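Pectate lyase II (Xanthomonas campestris pv. campestris, PDB 2QY1) probably cleaves pectate, the polygalacturonate of plant cell walls, by beta-elimination, as a secreted member of the polysaccharide lyase 1 family. Local coordinates at residues N203-V208 with V226-I231; N248-V253 with G274-T279; V136-T141 with Y172-V177; P209-G214 with G237-E242. The protein carries 2 engineered substitutions. All coordinates share one frame; numbering follows the deposited sequence.

Contact 1. Residues N203-V208 with V226-I231; sequences NVESRV and VTTSGI
Two successive coils of the parallel beta-helix, the fold of the polysaccharide lyase 1 family, lie against each other here where the chain rounds a corner at Asn203 and runs on through the short strand 204-206. Val204 pairs in parallel with Val226, and Thr227 N donates to Val204 O over 3.1 Å. The backbone oxygen of Glu205 is gripped twice. Thr228 N reaches it at 2.9 Å, on a lone pair of the carbonyl, while Ser229 N reaches the same Glu205 O at 3.1 Å along a straighter line, 164° at the hydrogen. The Glu205 side chain leaves the backbone with CG anti to the carbonyl carbon (chi1 -68°). Glu205 CB is near the hydroxyls of both Thr227 and Thr228, 4.0 Å from Thr227 OG1. One atom further out, Glu205 CG lies 3.5 Å from the same Thr227 OG1, the two side chains crossing obliquely; beyond CG the chain is extended, and at its tip OE1 forms a salt bridge with Lys142. On the inner side Val204 and Val226 run side by side in the same direction, CG2 to CG2 at 3.7 Å, and Val208 CG2 packs against the other methyl of Val226, CG1. A water ties the far end together, accepting from Arg207 N, donating to Gly230 O and bonding to Ser229 OG. Gly230 O also takes Val208 N at 2.9 Å, the donor standing 48° out of the carbonyl plane. Val208 O, buried and without a polar partner, faces the methylene CG1 of Ile231 at 3.2 Å.

Contact 2. Residues N248-V253 with G274-T279; sequences NIKNPV and GITWGT
Trp277 sets CG anti to its own carbonyl carbon (chi1 -61°), and a chi2 of 94° turns the indole so that one face is presented to Pro252. The proline ring crosses at about a right angle, with CD 3.6 Å from the centroid of the Trp277 six-membered ring and only 16° off its normal, a CH-pi contact over the face. At the rim of the same ring, in its plane, Trp277 CZ3 meets Val253 O at 3.2 Å. Ile275, with CG2 anti to its backbone N, brings that methyl to 3.9 Å from Pro252 CG. Ile275 CD1 reaches 3.6 Å from Ile249 CG2, the two isoleucines lying side by side and pointing the same way. Backbone bonds of the parallel beta-helix join the same segments: the strands about 249-250 and 275-276 are equivalent pieces of adjacent coils, entered on the first coil through a corner at Asn248. Thr276 N donates to Ile249 O at 3.0 Å, from above the carbonyl plane and nearly straight at the hydrogen. Thr276 O in turn receives Asn251 N at 2.9 Å, in plane, so Thr276 is held through both its backbone polar atoms. The bond from Ile249 N to Gly274 O is weak, bent at 3.1 Å. Opposite the isoleucines, the extended Lys250 side chain passes obliquely over Thr276, its CB 3.4 Å from Thr276 OG1, and its CE continues past Gly278 CA. Asn248 OD1 turns back to the preceding coil, bonding to Asn224 ND2, and Asn288 flanks Trp277.

Contact 3. Residues V136-T141 with Y172-V177; sequences VFASLT and YNYQKV
Backbone hydrogen bonds join the segments first: Tyr172 N donates to Val136 O at 3.1 Å, nearly along the carbonyl axis, and Ala138 N reaches Asn173 O at 3.1 Å from well above the carbonyl plane. The aromatic contact is between Phe137 and Tyr172, whose side chains both place CG between backbone N and carbonyl carbon (chi1 71° and 70°) and so run alongside each other. Their planes are near parallel, 10° apart, but slid so that the rings barely overlap, centroids 5.2 Å from each other. Phe137 CB instead sits over the centre of the Tyr172 ring, 3.6 Å from its centroid, while Tyr172 OH lies over one face of the Phe137 ring. Apolar contacts follow on the buried side, where Tyr174 CE1 meets Val136 CG1 at 3.6 Å and CD1 meets Ala138 CB at 3.7 Å. Leu140 CD1 presses on the backbone, 3.4 Å from Tyr174 C. Waters bridge Ala138 O to Asn173 ND2 and Ser139 O to Gln175 N. In the parallel beta-helix these are neighbouring coils: strand 129-137 lies beside strand 164-174, Tyr174 OH bonds to Gly153 O, and strand 204-206 of the next coil takes up the backbone of Tyr174 and Gln175.

Contact 4. Residues P209-G214 with G237-E242; sequences PLQRFG and GIAKIE. Engineered in segment 209-214: Phe213 (natural residue Arg).
Ile238 N donates to Gly214 O at 3.1 Å, nearly along the carbonyl axis, the one strong backbone bond between the segments. The side-chain amide of Gln211 supplies the rest. With CG anti to the backbone N (chi1 -180°) and the chain extended, Gln211 carries NE2 to Phe213 O of its own segment at 3.1 Å; that oxygen lies in the amide plane, whereas the donor stands 35° out of the carbonyl plane. The same Gln211 NE2 makes a weak but straight bond to Ile238 O, 3.3 Å away. Gln211 OE1 is bonded to Ser216 OG, at the start of strand 215-226. Further out, Gln211 OE1 touches the methyl of Ala239, 3.5 Å from CB. Gly237 packs closely on the turn, its CA 3.4 Å from Gly214 O and 3.6 Å from Phe213 C. Phe213, an engineered residue, points its side chain away from segment 237-242 and packs on Met235. Strand 210-212 belongs to the row with 176-180 and 231-234, strand 238-242 to the row with 215-226 and 263-267, so the contact spans two faces of the parallel beta-helix where the chain turns between them. With NE2 bonded to Phe213 O and weakly to Ile238 O, and OE1 bonded to Ser216, the buried Gln211 amide is fixed in rotation and both its polar atoms have partners.

How the contacts relate
Contacts 3, 1 and 2 follow one another along the beta-helix and join neighbouring coils at comparable corners, where Asn173, Asn203 and Asn248 have similar positive backbone angles, consistent with the asparagine ladder of pectate lyases. Probable hydrogen bonds connect contact 1 to contact 3 (Ser206 N to Gln175 O) and to contact 2 (Gly230 N to Asn251 O). All three are partly buried; contact 2 lies farthest out, its centre about 21 Å from that of the chain, against 12 to 13 Å for the others. Contact 1 rests on backbone bonds and valine packing, whereas contacts 2 and 3 add aromatic rings; waters bridge in contacts 1 and 3. Buried contact 4 joins different faces through a glutamine amide.

Contact 1. Residues N203-V208 with V226-I231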
# COMPACT_ATOMS: atom_id res chain seq x y z
N ASN A 203 -8.28 -12.07 0.97
CA ASN A 203 -9.62 -11.70 1.40
C ASN A 203 -9.81 -10.18 1.34
O ASN A 203 -10.10 -9.53 2.35
CB ASN A 203 -9.95 -12.26 2.79
CG ASN A 203 -9.85 -13.78 2.84
OD1 ASN A 203 -8.96 -14.34 3.49
ND2 ASN A 203 -10.76 -14.46 2.15
N VAL A 204 -9.61 -9.63 0.15
CA VAL A 204 -9.75 -8.20 -0.11
C VAL A 204 -10.69 -8.01 -1.30
O VAL A 204 -11.00 -8.98 -2.00
CB VAL A 204 -8.38 -7.52 -0.36
CG1 VAL A 204 -7.49 -7.59 0.88
CG2 VAL A 204 -7.66 -8.12 -1.57
N GLU A 205 -11.13 -6.78 -1.55
CA GLU A 205 -12.10 -6.55 -2.62
C GLU A 205 -11.52 -5.92 -3.88
O GLU A 205 -11.66 -6.49 -4.97
CB GLU A 205 -13.31 -5.75 -2.12
CG GLU A 205 -14.18 -6.52 -1.13
CD GLU A 205 -15.59 -5.97 -0.99
OE1 GLU A 205 -16.38 -6.58 -0.24
OE2 GLU A 205 -15.92 -4.94 -1.62
N SER A 206 -10.86 -4.77 -3.75
CA SER A 206 -10.38 -4.02 -4.91
C SER A 206 -9.20 -3.10 -4.60
O SER A 206 -8.77 -2.99 -3.44
CB SER A 206 -11.52 -3.20 -5.52
OG SER A 206 -11.86 -2.11 -4.67
N ARG A 207 -8.69 -2.45 -5.65
CA ARG A 207 -7.54 -1.55 -5.57
C ARG A 207 -6.28 -2.30 -5.14
O ARG A 207 -5.74 -2.05 -4.06
CB ARG A 207 -7.78 -0.38 -4.60
CG ARG A 207 -8.97 0.52 -4.88
CD ARG A 207 -8.86 1.71 -3.95
NE ARG A 207 -9.97 2.65 -4.04
CZ ARG A 207 -10.16 3.67 -3.20
NH1 ARG A 207 -9.31 3.88 -2.19
NH2 ARG A 207 -11.20 4.47 -3.36
N VAL A 208 -5.82 -3.22 -5.98
CA VAL A 208 -4.69 -4.07 -5.59
C VAL A 208 -3.49 -4.05 -6.57
O VAL A 208 -3.04 -5.11 -7.01
CB VAL A 208 -5.14 -5.54 -5.30
CG1 VAL A 208 -4.29 -6.13 -4.20
CG2 VAL A 208 -6.61 -5.60 -4.87
N VAL A 226 -9.56 -12.25 -3.93
CA VAL A 226 -9.75 -10.85 -4.31
C VAL A 226 -11.02 -10.82 -5.15
O VAL A 226 -11.05 -11.36 -6.26
CB VAL A 226 -8.53 -10.31 -5.10
CG1 VAL A 226 -8.68 -8.82 -5.37
CG2 VAL A 226 -7.23 -10.59 -4.35
N THR A 227 -12.06 -10.20 -4.61
CA THR A 227 -13.43 -10.49 -5.06
C THR A 227 -14.06 -9.54 -6.08
O THR A 227 -15.04 -9.90 -6.74
CB THR A 227 -14.38 -10.67 -3.85
OG1 THR A 227 -14.30 -9.52 -3.00
CG2 THR A 227 -14.02 -11.92 -3.06
N THR A 228 -13.50 -8.34 -6.24
CA THR A 228 -14.04 -7.36 -7.19
C THR A 228 -13.09 -7.14 -8.37
O THR A 228 -13.49 -7.31 -9.52
CB THR A 228 -14.41 -6.01 -6.51
OG1 THR A 228 -15.50 -6.22 -5.60
CG2 THR A 228 -14.81 -4.96 -7.53
N SER A 229 -11.85 -6.76 -8.07
CA SER A 229 -10.82 -6.56 -9.08
C SER A 229 -9.45 -6.47 -8.42
O SER A 229 -9.34 -6.06 -7.26
CB SER A 229 -11.09 -5.30 -9.91
OG SER A 229 -11.18 -4.16 -9.08
N GLY A 230 -8.41 -6.84 -9.16
CA GLY A 230 -7.05 -6.84 -8.62
C GLY A 230 -6.27 -5.60 -9.00
O GLY A 230 -6.56 -4.50 -8.53
N ILE A 231 -5.26 -5.79 -9.85
CA ILE A 231 -4.46 -4.68 -10.37
C ILE A 231 -5.30 -3.91 -11.38
O ILE A 231 -5.70 -4.46 -12.41
CB ILE A 231 -3.15 -5.18 -11.03
CG1 ILE A 231 -2.30 -5.96 -10.03
CG2 ILE A 231 -2.36 -4.01 -11.62
CD1 ILE A 231 -1.32 -6.93 -10.67
O HOH W 1 -12.64 -10.63 -0.26
O HOH W 2 -8.86 -3.08 -8.37

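Contact 2. Residues N248-V253 with G274-T279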
# COMPACT_ATOMS: atom_id res chain seq x y z
N ASN A 248 -7.94 -17.53 -7.00
CA ASN A 248 -9.22 -17.08 -6.44
C ASN A 248 -9.37 -15.56 -6.52
O ASN A 248 -9.54 -14.88 -5.51
CB ASN A 248 -9.39 -17.59 -5.00
CG ASN A 248 -9.24 -19.10 -4.89
OD1 ASN A 248 -8.41 -19.60 -4.13
ND2 ASN A 248 -10.03 -19.84 -5.66
N ILE A 249 -9.29 -15.04 -7.74
CA ILE A 249 -9.28 -13.59 -7.96
C ILE A 249 -10.15 -13.23 -9.16
O ILE A 249 -10.08 -13.87 -10.22
CB ILE A 249 -7.82 -13.03 -8.10
CG1 ILE A 249 -7.82 -11.53 -8.43
CG2 ILE A 249 -7.01 -13.83 -9.13
CD1 ILE A 249 -6.52 -10.81 -8.10
N LYS A 250 -10.99 -12.21 -8.98
CA LYS A 250 -11.80 -11.67 -10.07
C LYS A 250 -11.09 -10.46 -10.65
O LYS A 250 -10.55 -9.64 -9.92
CB LYS A 250 -13.20 -11.29 -9.56
CG LYS A 250 -14.17 -10.88 -10.66
CD LYS A 250 -15.57 -10.67 -10.12
CE LYS A 250 -16.53 -10.34 -11.24
NZ LYS A 250 -17.95 -10.45 -10.79
N ASN A 251 -11.10 -10.36 -11.98
CA ASN A 251 -10.40 -9.30 -12.72
C ASN A 251 -8.99 -9.01 -12.17
O ASN A 251 -8.73 -7.89 -11.71
CB ASN A 251 -11.24 -8.01 -12.74
CG ASN A 251 -12.67 -8.25 -13.20
OD1 ASN A 251 -13.62 -7.99 -12.46
ND2 ASN A 251 -12.82 -8.75 -14.42
N PRO A 252 -8.09 -10.02 -12.20
CA PRO A 252 -6.76 -9.86 -11.61
C PRO A 252 -5.94 -8.73 -12.23
O PRO A 252 -5.21 -8.03 -11.52
CB PRO A 252 -6.09 -11.22 -11.85
CG PRO A 252 -6.87 -11.85 -12.95
CD PRO A 252 -8.27 -11.36 -12.78
N VAL A 253 -6.04 -8.57 -13.54
CA VAL A 253 -5.38 -7.49 -14.25
C VAL A 253 -6.41 -6.83 -15.16
O VAL A 253 -6.94 -7.46 -16.08
CB VAL A 253 -4.16 -7.98 -15.07
CG1 VAL A 253 -3.55 -6.84 -15.87
CG2 VAL A 253 -3.11 -8.60 -14.15
N GLY A 274 -9.33 -20.68 -9.99
CA GLY A 274 -10.31 -19.72 -9.49
C GLY A 274 -10.18 -18.30 -10.02
O GLY A 274 -10.54 -17.35 -9.33
N ILE A 275 -9.67 -18.16 -11.23
CA ILE A 275 -9.63 -16.87 -11.91
C ILE A 275 -10.97 -16.62 -12.58
O ILE A 275 -11.43 -17.44 -13.38
CB ILE A 275 -8.51 -16.79 -12.99
CG1 ILE A 275 -7.19 -17.39 -12.48
CG2 ILE A 275 -8.35 -15.36 -13.51
CD1 ILE A 275 -6.49 -16.61 -11.37
N THR A 276 -11.61 -15.50 -12.24
CA THR A 276 -12.87 -15.11 -12.88
C THR A 276 -12.78 -13.70 -13.44
O THR A 276 -11.90 -12.93 -13.06
CB THR A 276 -14.08 -15.23 -11.92
OG1 THR A 276 -13.88 -14.41 -10.77
CG2 THR A 276 -14.30 -16.68 -11.49
N TRP A 277 -13.69 -13.38 -14.35
CA TRP A 277 -13.70 -12.08 -15.01
C TRP A 277 -15.11 -11.51 -15.09
O TRP A 277 -16.09 -12.26 -15.14
CB TRP A 277 -13.11 -12.18 -16.42
CG TRP A 277 -11.68 -12.64 -16.46
CD1 TRP A 277 -11.23 -13.92 -16.61
CD2 TRP A 277 -10.52 -11.82 -16.35
NE1 TRP A 277 -9.86 -13.95 -16.60
CE2 TRP A 277 -9.39 -12.67 -16.45
CE3 TRP A 277 -10.31 -10.44 -16.19
CZ2 TRP A 277 -8.08 -12.19 -16.38
CZ3 TRP A 277 -9.01 -9.96 -16.12
CH2 TRP A 277 -7.91 -10.83 -16.22
N GLY A 278 -15.21 -10.19 -15.10
CA GLY A 278 -16.49 -9.50 -15.21
C GLY A 278 -16.40 -8.22 -16.02
O GLY A 278 -15.31 -7.68 -16.23
N THR A 279 -17.56 -7.74 -16.47
CA THR A 279 -17.65 -6.49 -17.23
C THR A 279 -18.11 -5.38 -16.28
O THR A 279 -19.09 -5.56 -15.55
CB THR A 279 -18.64 -6.63 -18.41
OG1 THR A 279 -18.37 -7.84 -19.12
CG2 THR A 279 -18.52 -5.45 -19.37

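Contact 3. Residues V136-T141 with Y172-V177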
# COMPACT_ATOMS: atom_id res chain seq x y z
N VAL A 136 -1.90 -4.92 7.70
CA VAL A 136 -3.02 -3.97 7.68
C VAL A 136 -4.33 -4.74 7.48
O VAL A 136 -4.47 -5.49 6.52
CB VAL A 136 -2.83 -2.92 6.55
CG1 VAL A 136 -4.03 -1.97 6.47
CG2 VAL A 136 -1.53 -2.13 6.76
N PHE A 137 -5.28 -4.55 8.39
CA PHE A 137 -6.56 -5.26 8.31
C PHE A 137 -7.75 -4.45 8.83
O PHE A 137 -7.59 -3.54 9.64
CB PHE A 137 -6.49 -6.62 9.03
CG PHE A 137 -6.42 -6.52 10.53
CD1 PHE A 137 -5.19 -6.37 11.18
CD2 PHE A 137 -7.58 -6.57 11.30
CE1 PHE A 137 -5.13 -6.28 12.56
CE2 PHE A 137 -7.53 -6.48 12.69
CZ PHE A 137 -6.29 -6.34 13.32
N ALA A 138 -8.94 -4.79 8.34
CA ALA A 138 -10.17 -4.17 8.81
C ALA A 138 -11.29 -5.19 8.76
O ALA A 138 -11.19 -6.26 9.35
CB ALA A 138 -10.50 -2.93 7.98
N SER A 139 -12.35 -4.85 8.03
CA SER A 139 -13.48 -5.75 7.81
C SER A 139 -14.11 -5.47 6.45
O SER A 139 -14.08 -4.34 5.96
CB SER A 139 -14.52 -5.58 8.92
OG SER A 139 -15.72 -6.27 8.62
N LEU A 140 -14.68 -6.52 5.86
CA LEU A 140 -15.37 -6.43 4.58
C LEU A 140 -16.84 -6.04 4.77
O LEU A 140 -17.57 -5.81 3.79
CB LEU A 140 -15.27 -7.77 3.84
CG LEU A 140 -14.24 -7.99 2.72
CD1 LEU A 140 -13.11 -6.97 2.70
CD2 LEU A 140 -13.68 -9.41 2.73
N THR A 141 -17.28 -5.97 6.03
CA THR A 141 -18.65 -5.62 6.36
C THR A 141 -18.98 -4.20 5.87
O THR A 141 -18.19 -3.27 6.03
CB THR A 141 -18.92 -5.76 7.88
OG1 THR A 141 -18.83 -7.14 8.25
CG2 THR A 141 -20.31 -5.25 8.25
N TYR A 172 -5.22 -7.89 4.66
CA TYR A 172 -6.32 -8.85 4.64
C TYR A 172 -7.60 -8.28 5.24
O TYR A 172 -7.56 -7.29 5.97
CB TYR A 172 -5.93 -10.17 5.32
CG TYR A 172 -5.75 -10.10 6.82
CD1 TYR A 172 -6.82 -10.37 7.68
CD2 TYR A 172 -4.52 -9.79 7.39
CE1 TYR A 172 -6.67 -10.32 9.06
CE2 TYR A 172 -4.36 -9.74 8.77
CZ TYR A 172 -5.43 -10.00 9.60
OH TYR A 172 -5.27 -9.95 10.96
N ASN A 173 -8.74 -8.90 4.93
CA ASN A 173 -10.06 -8.44 5.38
C ASN A 173 -10.21 -6.94 5.17
O ASN A 173 -10.56 -6.20 6.09
CB ASN A 173 -10.29 -8.83 6.85
CG ASN A 173 -10.36 -10.33 7.05
OD1 ASN A 173 -10.44 -11.11 6.10
ND2 ASN A 173 -10.33 -10.75 8.31
N TYR A 174 -9.92 -6.50 3.95
CA TYR A 174 -9.81 -5.09 3.63
C TYR A 174 -10.49 -4.81 2.30
O TYR A 174 -10.25 -5.52 1.33
CB TYR A 174 -8.33 -4.68 3.58
CG TYR A 174 -8.09 -3.29 4.10
CD1 TYR A 174 -7.83 -3.07 5.45
CD2 TYR A 174 -8.16 -2.19 3.26
CE1 TYR A 174 -7.63 -1.79 5.95
CE2 TYR A 174 -7.96 -0.91 3.74
CZ TYR A 174 -7.70 -0.72 5.08
OH TYR A 174 -7.51 0.56 5.57
N GLN A 175 -11.35 -3.79 2.24
CA GLN A 175 -12.08 -3.51 1.00
C GLN A 175 -11.20 -2.87 -0.08
O GLN A 175 -11.10 -3.39 -1.19
CB GLN A 175 -13.32 -2.65 1.23
CG GLN A 175 -14.24 -2.60 -0.00
CD GLN A 175 -15.19 -1.41 -0.03
OE1 GLN A 175 -15.20 -0.58 0.87
NE2 GLN A 175 -16.00 -1.33 -1.08
N LYS A 176 -10.57 -1.75 0.27
CA LYS A 176 -9.80 -0.97 -0.70
C LYS A 176 -8.32 -0.91 -0.32
O LYS A 176 -7.92 -0.11 0.52
CB LYS A 176 -10.42 0.42 -0.85
CG LYS A 176 -11.73 0.37 -1.64
CD LYS A 176 -12.45 1.71 -1.68
CE LYS A 176 -13.38 1.79 -2.89
NZ LYS A 176 -14.43 0.72 -2.90
N VAL A 177 -7.53 -1.76 -0.97
CA VAL A 177 -6.17 -2.06 -0.51
C VAL A 177 -5.16 -0.93 -0.73
O VAL A 177 -4.52 -0.48 0.23
CB VAL A 177 -5.63 -3.37 -1.14
CG1 VAL A 177 -4.20 -3.65 -0.69
CG2 VAL A 177 -6.54 -4.53 -0.77
O HOH W 3 -10.94 -8.60 10.66
O HOH W 4 -11.84 -2.32 4.71

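Contact 4. Residues P209-G214 with G237-E242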
# COMPACT_ATOMS: atom_id res chain seq x y z
N PRO A 209 -2.96 -2.86 -6.90
CA PRO A 209 -3.38 -1.51 -6.54
C PRO A 209 -4.30 -0.89 -7.59
O PRO A 209 -4.42 -1.40 -8.71
CB PRO A 209 -2.06 -0.75 -6.52
CG PRO A 209 -1.24 -1.41 -7.60
CD PRO A 209 -1.73 -2.84 -7.72
N LEU A 210 -4.97 0.20 -7.22
CA LEU A 210 -5.60 1.06 -8.21
C LEU A 210 -4.54 2.08 -8.61
O LEU A 210 -4.14 2.91 -7.79
CB LEU A 210 -6.84 1.77 -7.63
CG LEU A 210 -7.80 2.52 -8.56
CD1 LEU A 210 -9.00 3.03 -7.76
CD2 LEU A 210 -7.14 3.69 -9.31
N GLN A 211 -4.07 1.99 -9.85
CA GLN A 211 -3.02 2.88 -10.33
C GLN A 211 -3.57 3.88 -11.34
O GLN A 211 -4.15 3.50 -12.35
CB GLN A 211 -1.86 2.09 -10.94
CG GLN A 211 -0.72 2.96 -11.46
CD GLN A 211 0.32 2.17 -12.25
OE1 GLN A 211 0.39 0.95 -12.16
NE2 GLN A 211 1.14 2.89 -13.02
N ARG A 212 -3.38 5.17 -11.04
CA ARG A 212 -3.66 6.24 -11.99
C ARG A 212 -2.36 6.95 -12.34
O ARG A 212 -1.66 7.44 -11.45
CB ARG A 212 -4.64 7.25 -11.40
CG ARG A 212 -6.08 6.81 -11.30
CD ARG A 212 -6.90 7.98 -10.78
NE ARG A 212 -8.34 7.75 -10.73
CZ ARG A 212 -9.00 7.38 -9.64
NH1 ARG A 212 -8.36 7.18 -8.49
NH2 ARG A 212 -10.32 7.21 -9.69
N PHE A 213 -2.04 7.00 -13.64
CA PHE A 213 -0.82 7.64 -14.16
C PHE A 213 0.45 6.93 -13.68
O PHE A 213 0.39 5.92 -12.97
CB PHE A 213 -0.75 9.14 -13.77
CG PHE A 213 -2.00 9.92 -14.08
CD1 PHE A 213 -2.19 10.48 -15.34
CD2 PHE A 213 -2.97 10.12 -13.10
CE1 PHE A 213 -3.35 11.21 -15.62
CE2 PHE A 213 -4.12 10.85 -13.37
CZ PHE A 213 -4.31 11.40 -14.64
N GLY A 214 1.61 7.47 -14.08
CA GLY A 214 2.90 7.01 -13.58
C GLY A 214 3.33 5.62 -14.03
O GLY A 214 2.69 5.00 -14.89
N GLY A 237 -1.36 5.15 -17.08
CA GLY A 237 -0.36 4.47 -16.25
C GLY A 237 0.11 3.18 -16.92
O GLY A 237 -0.64 2.55 -17.67
N ILE A 238 1.35 2.81 -16.66
CA ILE A 238 1.88 1.54 -17.15
C ILE A 238 2.42 0.73 -15.97
O ILE A 238 3.14 1.27 -15.13
CB ILE A 238 2.97 1.73 -18.25
CG1 ILE A 238 2.41 2.53 -19.43
CG2 ILE A 238 3.52 0.38 -18.71
CD1 ILE A 238 3.46 3.01 -20.44
N ALA A 239 2.07 -0.55 -15.91
CA ALA A 239 2.54 -1.43 -14.85
C ALA A 239 3.30 -2.62 -15.42
O ALA A 239 2.78 -3.36 -16.27
CB ALA A 239 1.37 -1.91 -14.00
N LYS A 240 4.54 -2.80 -14.97
CA LYS A 240 5.27 -4.03 -15.25
C LYS A 240 4.84 -5.06 -14.22
O LYS A 240 5.19 -4.96 -13.04
CB LYS A 240 6.79 -3.79 -15.21
CG LYS A 240 7.61 -5.02 -15.58
CD LYS A 240 9.10 -4.71 -15.61
CE LYS A 240 9.90 -5.93 -16.08
NZ LYS A 240 9.68 -6.24 -17.52
N ILE A 241 4.06 -6.04 -14.67
CA ILE A 241 3.48 -7.06 -13.79
C ILE A 241 4.21 -8.38 -14.01
O ILE A 241 4.04 -9.04 -15.03
CB ILE A 241 1.95 -7.21 -14.03
CG1 ILE A 241 1.25 -5.86 -13.84
CG2 ILE A 241 1.36 -8.27 -13.10
CD1 ILE A 241 -0.21 -5.83 -14.27
N GLU A 242 5.03 -8.76 -13.03
CA GLU A 242 6.03 -9.82 -13.20
C GLU A 242 6.02 -10.84 -12.06
O GLU A 242 6.03 -10.47 -10.89
CB GLU A 242 7.41 -9.17 -13.32
CG GLU A 242 8.56 -10.14 -13.55
CD GLU A 242 9.93 -9.46 -13.58
OE1 GLU A 242 10.93 -10.16 -13.82
OE2 GLU A 242 10.00 -8.22 -13.37